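Local coordinates for protein D-alanyl-D-alanine carboxypeptidase DacB2 (Mycobacterium tuberculosis H37Rv, PDB 4RYE) that is a D,D-carboxypeptidase that probably trims the terminal D-alanine from peptidoglycan stem peptides during cell-wall synthesis, using an active-site serine as nucleophile, at residues Ala72-Glu77 with Val81-Gly86; Arg87-Arg92 with Ala180-Asp185; Ala106-Ala111 with Gly115-Thr120. All coordinates share one frame; numbering follows the deposited sequence.

Contact 1 (Ala72-Glu77 with Val81-Gly86)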
loop_
_atom_site.group_PDB
_atom_site.type_symbol
_atom_site.label_atom_id
_atom_site.label_comp_id
_atom_site.label_asym_id
_atom_site.label_seq_id
_atom_site.Cartn_x
_atom_site.Cartn_y
_atom_site.Cartn_z
ATOM N N ALA A 72 6.218 7.893 -22.933
ATOM C CA ALA A 72 5.851 8.618 -21.715
ATOM C C ALA A 72 5.648 7.696 -20.510
ATOM O O ALA A 72 5.944 8.072 -19.369
ATOM C CB ALA A 72 4.607 9.456 -21.956
ATOM N N ASP A 73 5.145 6.489 -20.764
ATOM C CA ASP A 73 4.884 5.519 -19.698
ATOM C C ASP A 73 6.161 5.085 -18.980
ATOM O O ASP A 73 6.104 4.575 -17.869
ATOM C CB ASP A 73 4.201 4.267 -20.263
ATOM C CG ASP A 73 2.838 4.555 -20.850
ATOM O OD1 ASP A 73 2.247 5.590 -20.481
ATOM O OD2 ASP A 73 2.349 3.738 -21.665
ATOM N N THR A 74 7.305 5.277 -19.628
ATOM C CA THR A 74 8.560 4.675 -19.177
ATOM C C THR A 74 9.565 5.681 -18.631
ATOM O O THR A 74 10.734 5.344 -18.436
ATOM C CB THR A 74 9.244 3.903 -20.331
ATOM O OG1 THR A 74 9.664 4.823 -21.350
ATOM C CG2 THR A 74 8.290 2.888 -20.931
ATOM N N GLN A 75 9.117 6.905 -18.366
ATOM C CA GLN A 75 10.048 7.992 -18.055
ATOM C C GLN A 75 10.081 8.477 -16.605
ATOM O O GLN A 75 10.811 9.416 -16.284
ATOM C CB GLN A 75 9.819 9.184 -18.990
ATOM C CG GLN A 75 10.316 8.965 -20.409
ATOM C CD GLN A 75 10.177 10.207 -21.270
ATOM O OE1 GLN A 75 9.307 10.281 -22.136
ATOM N NE2 GLN A 75 11.042 11.189 -21.038
ATOM N N ALA A 76 9.312 7.851 -15.723
ATOM C CA ALA A 76 9.359 8.242 -14.317
ATOM C C ALA A 76 10.610 7.683 -13.647
ATOM O O ALA A 76 11.193 6.708 -14.122
ATOM C CB ALA A 76 8.120 7.785 -13.589
ATOM N N GLU A 77 11.026 8.302 -12.545
ATOM C CA GLU A 77 12.143 7.783 -11.768
ATOM C C GLU A 77 11.812 6.393 -11.203
ATOM O O GLU A 77 10.646 6.010 -11.104
ATOM C CB GLU A 77 12.512 8.753 -10.639
ATOM C CG GLU A 77 11.394 8.994 -9.634
ATOM C CD GLU A 77 11.785 9.965 -8.528
ATOM O OE1 GLU A 77 12.261 9.501 -7.468
ATOM O OE2 GLU A 77 11.601 11.189 -8.713
ATOM N N VAL A 81 9.720 -1.598 -12.920
ATOM C CA VAL A 81 9.643 -3.036 -13.159
ATOM C C VAL A 81 10.311 -3.368 -14.495
ATOM O O VAL A 81 10.778 -4.489 -14.708
ATOM C CB VAL A 81 8.186 -3.572 -13.101
ATOM C CG1 VAL A 81 7.346 -3.023 -14.254
ATOM C CG2 VAL A 81 8.165 -5.107 -13.084
ATOM N N GLY A 82 10.376 -2.378 -15.384
ATOM C CA GLY A 82 11.053 -2.536 -16.656
ATOM C C GLY A 82 10.136 -2.504 -17.867
ATOM O O GLY A 82 10.398 -3.168 -18.873
ATOM N N VAL A 83 9.060 -1.728 -17.774
ATOM C CA VAL A 83 8.209 -1.452 -18.933
ATOM C C VAL A 83 9.032 -0.827 -20.064
ATOM O O VAL A 83 9.859 0.060 -19.828
ATOM C CB VAL A 83 7.056 -0.507 -18.550
ATOM C CG1 VAL A 83 6.275 -0.055 -19.787
ATOM C CG2 VAL A 83 6.148 -1.180 -17.535
ATOM N N LYS A 84 8.830 -1.306 -21.288
ATOM C CA LYS A 84 9.572 -0.790 -22.436
ATOM C C LYS A 84 8.619 -0.324 -23.537
ATOM O O LYS A 84 7.604 -0.969 -23.792
ATOM C CB LYS A 84 10.563 -1.840 -22.955
ATOM C CG LYS A 84 11.647 -2.177 -21.936
ATOM C CD LYS A 84 12.603 -3.236 -22.441
ATOM C CE LYS A 84 13.759 -3.429 -21.458
ATOM N NZ LYS A 84 14.987 -3.960 -22.120
ATOM N N PRO A 85 8.937 0.812 -24.186
ATOM C CA PRO A 85 7.989 1.388 -25.152
ATOM C C PRO A 85 7.803 0.527 -26.393
ATOM O O PRO A 85 8.784 0.020 -26.940
ATOM C CB PRO A 85 8.640 2.723 -25.532
ATOM C CG PRO A 85 10.109 2.522 -25.265
ATOM C CD PRO A 85 10.149 1.638 -24.040
ATOM N N GLY A 86 6.553 0.369 -26.826
ATOM C CA GLY A 86 6.237 -0.434 -27.997
ATOM C C GLY A 86 5.958 -1.882 -27.642
ATOM O O GLY A 86 5.541 -2.679 -28.491
#
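Thr74 reaches across to Val83 and Pro85 with its methyl branch, and CG2 makes nearly all of this small contact. The methyl comes within 3.4 Å of the carbonyl oxygen Val83 O, and Thr74 CG2 lies 3.7 Å from Val83 CG1. The two side chains are set at a slant to each other. Against Pro85 the approach is different: the threonine side chain crosses the proline roughly at a right angle, with Thr74 CG2 meeting the ring at Pro85 CD, 3.8 Å away. One methyl is thus lodged against a backbone oxygen, a valine branch and a ring carbon in turn.

The rotation of Thr74 explains the division of labour. CG2 stands beside the backbone N, opposite the carbonyl carbon, while OG1 (chi1 66°) sits between the two and bonds to Val71 O, back along its own chain. The hydroxyl is engaged within its own chain, and the same rotation leaves the methyl facing the other segment. On the far side, Val83 CG1 lies anti to its backbone N, chi1 172°, which brings that branch to the threonine. No hydrogen bond spans the two segments, and the join is purely van der Waals, closing the long loop that links strand 66-68 to strand 88-90.

Polar anchoring comes from the adjoining helix. In helix 104-113, Asp105 takes the backbone N-H groups of Val81, Gly82 and Val83 on its carboxylate, and His112 bonds to Asp73. The buried Val83 side chain also packs on Thr109 of this helix and on Phe182 of strand 179-184, so the loop is pinned between a helix and a strand.

Contact 2 (Arg87-Arg92 with Ala180-Asp185)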
loop_
_atom_site.group_PDB
_atom_site.type_symbol
_atom_site.label_atom_id
_atom_site.label_comp_id
_atom_site.label_asym_id
_atom_site.label_seq_id
_atom_site.Cartn_x
_atom_site.Cartn_y
_atom_site.Cartn_z
ATOM N N ARG A 87 6.202 -2.224 -26.378
ATOM C CA ARG A 87 5.945 -3.571 -25.893
ATOM C C ARG A 87 4.541 -3.680 -25.297
ATOM O O ARG A 87 3.999 -2.717 -24.735
ATOM C CB ARG A 87 7.003 -4.001 -24.862
ATOM C CG ARG A 87 8.338 -4.472 -25.467
ATOM C CD ARG A 87 9.106 -3.342 -26.166
ATOM N NE ARG A 87 10.547 -3.586 -26.215
ATOM C CZ ARG A 87 11.452 -2.649 -26.477
ATOM N NH1 ARG A 87 11.059 -1.406 -26.716
ATOM N NH2 ARG A 87 12.749 -2.948 -26.498
ATOM N N SER A 88 3.954 -4.865 -25.423
ATOM C CA SER A 88 2.611 -5.119 -24.919
ATOM C C SER A 88 2.654 -5.722 -23.516
ATOM O O SER A 88 3.511 -6.556 -23.223
ATOM C CB SER A 88 1.889 -6.067 -25.879
ATOM O OG SER A 88 0.531 -6.202 -25.527
ATOM N N TYR A 89 1.731 -5.305 -22.648
ATOM C CA TYR A 89 1.654 -5.829 -21.285
ATOM C C TYR A 89 0.195 -6.037 -20.920
ATOM O O TYR A 89 -0.667 -5.295 -21.391
ATOM C CB TYR A 89 2.285 -4.842 -20.287
ATOM C CG TYR A 89 3.726 -4.537 -20.600
ATOM C CD1 TYR A 89 4.062 -3.518 -21.483
ATOM C CD2 TYR A 89 4.751 -5.283 -20.036
ATOM C CE1 TYR A 89 5.388 -3.252 -21.801
ATOM C CE2 TYR A 89 6.089 -5.027 -20.352
ATOM C CZ TYR A 89 6.393 -4.007 -21.231
ATOM O OH TYR A 89 7.699 -3.736 -21.549
ATOM N N THR A 90 -0.089 -7.032 -20.083
ATOM C CA THR A 90 -1.447 -7.205 -19.567
ATOM C C THR A 90 -1.626 -6.402 -18.292
ATOM O O THR A 90 -0.647 -6.050 -17.613
ATOM C CB THR A 90 -1.768 -8.671 -19.245
ATOM O OG1 THR A 90 -0.933 -9.105 -18.164
ATOM C CG2 THR A 90 -1.538 -9.558 -20.453
ATOM N N ALA A 91 -2.880 -6.113 -17.959
ATOM C CA ALA A 91 -3.196 -5.465 -16.690
ATOM C C ALA A 91 -2.642 -6.265 -15.517
ATOM O O ALA A 91 -2.157 -5.687 -14.553
ATOM C CB ALA A 91 -4.700 -5.287 -16.543
ATOM N N ARG A 92 -2.724 -7.592 -15.595
ATOM C CA ARG A 92 -2.225 -8.445 -14.514
ATOM C C ARG A 92 -0.715 -8.261 -14.362
ATOM O O ARG A 92 -0.213 -8.066 -13.251
ATOM C CB ARG A 92 -2.556 -9.922 -14.775
ATOM C CG ARG A 92 -1.953 -10.898 -13.750
ATOM C CD ARG A 92 -2.433 -10.549 -12.348
ATOM N NE ARG A 92 -1.832 -11.357 -11.287
ATOM C CZ ARG A 92 -2.418 -12.421 -10.738
ATOM N NH1 ARG A 92 -3.613 -12.823 -11.163
ATOM N NH2 ARG A 92 -1.808 -13.090 -9.770
ATOM N N ALA A 180 6.498 -13.196 -9.357
ATOM C CA ALA A 180 5.671 -13.195 -10.551
ATOM C C ALA A 180 6.564 -13.127 -11.770
ATOM O O ALA A 180 7.720 -12.708 -11.676
ATOM C CB ALA A 180 4.701 -12.017 -10.534
HETATM N N MSE A 181 6.026 -13.541 -12.914
HETATM C CA MSE A 181 6.752 -13.451 -14.171
HETATM C C MSE A 181 6.384 -12.147 -14.866
HETATM O O MSE A 181 5.206 -11.797 -14.958
HETATM C CB MSE A 181 6.407 -14.634 -15.081
HETATM C CG MSE A 181 6.864 -15.999 -14.584
HETATM SE SE MSE A 181 8.760 -16.137 -14.118
HETATM C CE MSE A 181 9.597 -15.416 -15.677
ATOM N N PHE A 182 7.388 -11.427 -15.358
ATOM C CA PHE A 182 7.143 -10.182 -16.077
ATOM C C PHE A 182 7.865 -10.230 -17.421
ATOM O O PHE A 182 8.978 -10.749 -17.509
ATOM C CB PHE A 182 7.608 -8.991 -15.237
ATOM C CG PHE A 182 7.127 -7.664 -15.747
ATOM C CD1 PHE A 182 5.875 -7.186 -15.395
ATOM C CD2 PHE A 182 7.932 -6.894 -16.580
ATOM C CE1 PHE A 182 5.427 -5.954 -15.864
ATOM C CE2 PHE A 182 7.499 -5.672 -17.057
ATOM C CZ PHE A 182 6.238 -5.199 -16.700
ATOM N N PRO A 183 7.222 -9.718 -18.483
ATOM C CA PRO A 183 7.828 -9.760 -19.822
ATOM C C PRO A 183 9.170 -9.030 -19.888
ATOM O O PRO A 183 9.365 -8.015 -19.216
ATOM C CB PRO A 183 6.800 -9.036 -20.697
ATOM C CG PRO A 183 5.508 -9.194 -19.981
ATOM C CD PRO A 183 5.857 -9.164 -18.511
ATOM N N SER A 184 10.088 -9.566 -20.688
ATOM C CA SER A 184 11.366 -8.922 -20.950
ATOM C C SER A 184 11.700 -9.170 -22.409
ATOM O O SER A 184 10.947 -9.850 -23.108
ATOM C CB SER A 184 12.463 -9.503 -20.057
ATOM O OG SER A 184 12.689 -10.871 -20.350
ATOM N N ASP A 185 12.814 -8.615 -22.874
ATOM C CA ASP A 185 13.275 -8.885 -24.233
ATOM C C ASP A 185 13.444 -10.389 -24.438
ATOM O O ASP A 185 12.794 -10.979 -25.304
ATOM C CB ASP A 185 14.587 -8.154 -24.518
HETATM O O HOH W 1 9.404 -5.787 -20.814
#
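Two first torsions aim Tyr89 and Phe182 at each other: Tyr89 holds CG beside its backbone N, opposite the carbonyl carbon (chi1 -58°), whereas Phe182 turns CG anti to its N (chi1 -167°), which carries the end of its ring closer to the tyrosine than its CB direction alone would suggest. The rings approach each other obliquely, with Tyr89 CE2 3.6 Å from Phe182 CE2 and Tyr89 CD2 3.7 Å from Phe182 CZ. Their planes are only 23° from parallel but slid so far apart, 5.4 Å between the Tyr89 and Phe182 ring centroids, that there is little overlap.

Pro183 fills in next to this pair. Its CG lies 4.0 Å from Tyr89 CD2, and its CD rests over one face of the Phe182 ring, toward the rim. The proline therefore touches both aromatics, one across the contact and one in its own strand.

The polar end of the tyrosine is held too. Water 1 lies in the plane of the Tyr89 ring, 2.8 Å from Tyr89 OH, and donates to Pro183 O at 2.7 Å. The backbone N of Lys84 also bonds to this hydroxyl, so the phenol is gripped from the loop before its strand as well as through the water.

No direct hydrogen bond links the segments, and this is packing between two separate two-stranded antiparallel sheets: strand 88-90 pairs with 66-68, and strand 179-184 forms a hairpin with 187-192. Both small sheets lie beside the helical region of this S11 peptidase, whose clan is that of the beta-lactamases, away from the six-stranded antiparallel sheet.

Contact 3 (Ala106-Ala111 with Gly115-Thr120)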
loop_
_atom_site.group_PDB
_atom_site.type_symbol
_atom_site.label_atom_id
_atom_site.label_comp_id
_atom_site.label_asym_id
_atom_site.label_seq_id
_atom_site.Cartn_x
_atom_site.Cartn_y
_atom_site.Cartn_z
ATOM N N ALA A 106 5.040 0.844 -14.061
ATOM C CA ALA A 106 3.824 0.043 -14.028
ATOM C C ALA A 106 2.607 0.910 -13.686
ATOM O O ALA A 106 1.533 0.763 -14.281
ATOM C CB ALA A 106 3.972 -1.075 -13.018
ATOM N N ALA A 107 2.774 1.800 -12.712
ATOM C CA ALA A 107 1.714 2.728 -12.343
ATOM C C ALA A 107 1.331 3.631 -13.509
ATOM O O ALA A 107 0.152 3.828 -13.793
ATOM C CB ALA A 107 2.118 3.566 -11.127
ATOM N N ASN A 108 2.318 4.205 -14.180
ATOM C CA ASN A 108 1.998 5.112 -15.272
ATOM C C ASN A 108 1.387 4.394 -16.480
ATOM O O ASN A 108 0.594 4.978 -17.224
ATOM C CB ASN A 108 3.222 5.961 -15.653
ATOM C CG ASN A 108 3.635 6.907 -14.533
ATOM O OD1 ASN A 108 2.806 7.305 -13.710
ATOM N ND2 ASN A 108 4.911 7.254 -14.486
ATOM N N THR A 109 1.738 3.124 -16.662
ATOM C CA THR A 109 1.209 2.351 -17.777
ATOM C C THR A 109 -0.216 1.887 -17.476
ATOM O O THR A 109 -1.053 1.812 -18.372
ATOM C CB THR A 109 2.131 1.167 -18.152
ATOM O OG1 THR A 109 3.481 1.638 -18.273
ATOM C CG2 THR A 109 1.716 0.564 -19.500
ATOM N N LEU A 110 -0.497 1.598 -16.211
ATOM C CA LEU A 110 -1.871 1.353 -15.791
ATOM C C LEU A 110 -2.714 2.612 -15.968
ATOM O O LEU A 110 -3.853 2.540 -16.406
ATOM C CB LEU A 110 -1.916 0.894 -14.333
ATOM C CG LEU A 110 -1.538 -0.576 -14.119
ATOM C CD1 LEU A 110 -1.355 -0.881 -12.629
ATOM C CD2 LEU A 110 -2.578 -1.515 -14.743
ATOM N N ALA A 111 -2.142 3.769 -15.647
ATOM C CA ALA A 111 -2.858 5.032 -15.815
ATOM C C ALA A 111 -3.179 5.271 -17.287
ATOM O O ALA A 111 -4.224 5.825 -17.618
ATOM C CB ALA A 111 -2.052 6.190 -15.251
ATOM N N GLY A 115 -7.092 5.758 -19.030
ATOM C CA GLY A 115 -7.493 6.987 -19.694
ATOM C C GLY A 115 -6.526 8.149 -19.528
ATOM O O GLY A 115 -6.821 9.275 -19.934
ATOM N N GLY A 116 -5.370 7.887 -18.930
ATOM C CA GLY A 116 -4.362 8.918 -18.777
ATOM C C GLY A 116 -4.081 9.307 -17.339
ATOM O O GLY A 116 -4.799 8.909 -16.417
ATOM N N GLN A 117 -3.031 10.105 -17.151
ATOM C CA GLN A 117 -2.597 10.513 -15.813
ATOM C C GLN A 117 -3.669 11.293 -15.054
ATOM O O GLN A 117 -4.027 10.932 -13.941
ATOM C CB GLN A 117 -1.320 11.354 -15.911
ATOM C CG GLN A 117 -0.106 10.586 -16.414
ATOM C CD GLN A 117 0.567 9.784 -15.314
ATOM O OE1 GLN A 117 0.938 10.331 -14.276
ATOM N NE2 GLN A 117 0.714 8.483 -15.530
ATOM N N ASP A 118 -4.175 12.367 -15.652
ATOM C CA ASP A 118 -5.156 13.210 -14.967
ATOM C C ASP A 118 -6.449 12.463 -14.651
ATOM O O ASP A 118 -6.996 12.586 -13.557
ATOM C CB ASP A 118 -5.467 14.456 -15.800
ATOM C CG ASP A 118 -4.314 15.443 -15.829
ATOM O OD1 ASP A 118 -3.239 15.123 -15.271
ATOM O OD2 ASP A 118 -4.483 16.532 -16.424
ATOM N N VAL A 119 -6.934 11.702 -15.628
ATOM C CA VAL A 119 -8.145 10.909 -15.466
ATOM C C VAL A 119 -7.960 9.857 -14.384
ATOM O O VAL A 119 -8.852 9.624 -13.567
ATOM C CB VAL A 119 -8.546 10.230 -16.799
ATOM C CG1 VAL A 119 -9.633 9.203 -16.571
ATOM C CG2 VAL A 119 -8.993 11.281 -17.828
ATOM N N THR A 120 -6.788 9.236 -14.351
ATOM C CA THR A 120 -6.539 8.179 -13.376
ATOM C C THR A 120 -6.499 8.740 -11.961
ATOM O O THR A 120 -7.043 8.146 -11.020
ATOM C CB THR A 120 -5.243 7.415 -13.705
ATOM O OG1 THR A 120 -5.394 6.779 -14.977
ATOM C CG2 THR A 120 -4.940 6.357 -12.655
HETATM O O HOH W 2 0.661 7.417 -18.250
#
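Ala111 and Thr120 make the tight side of this helix-to-helix turn. Thr120 OG1 stands 3.4 Å from Ala111 CB, and Thr120 CB is 3.8 Å from the same methyl, so the small alanine lets the second helix come in close. The backbone is just as compact here: Gly116 N donates to Ala111 O at 2.7 Å. Gly116 O in turn takes two bonds from the first turn of the next helix, one from Thr120 N and a short one from Thr120 OG1 at 2.6 Å, arriving from opposite faces of the carbonyl plane. The threonine hydroxyl is thus satisfied although its residue is buried.

Toward the surface the fit is looser and depends on amides and water. Gln117 bends at its second torsion (chi2 -82°), which folds its end back toward the first helix. There Gln117 NE2 donates to Asn108 OD1 at 3.0 Å, but not along a lone pair: the nitrogen lies well above the Asn108 carbonyl plane, and the two amides are turned 78° apart. Water 2 adds a second link, giving a hydrogen to Asn108 O at 2.6 Å and accepting one from Gln117 NE2 at 2.9 Å. Both bonds from this amide nitrogen therefore end on Asn108, one directly and one through solvent.

Gly115, with positive phi, ends helix 104-113 in a Schellman motif whose bond from Gly116 N closes the last turn. The two glycines make a short link in which this C-cap runs straight into Gly116, the N-cap of helix 117-130. The Asn108 side chain is about 8 Å from that of Lys50, the proton acceptor by similarity with relatives.

All three contacts lie on the same side of the chain's centre, and helix 104-113 ties contacts 1 and 3 together: Asp73 CB and Thr109 OG1 are 3.4 Å apart, and Ala76 CB packs 3.4 Å from Asn108 ND2. Contact 2 is the buried one, aromatic with a single bridging water; contacts 1 and 3 are partly buried. Contact 1 is a methyl-centred closure within one loop, whereas contact 3 combines backbone capping and a buried Ala111-Thr120 packing with an amide pair and a water at the surface. Contact 2 joins parts far apart in sequence and borders contact 1 directly, with Val81 CG1 3.5 Å from Phe182 CZ. Between contacts 2 and 3 the touch is slight, through Ala91 and Leu110.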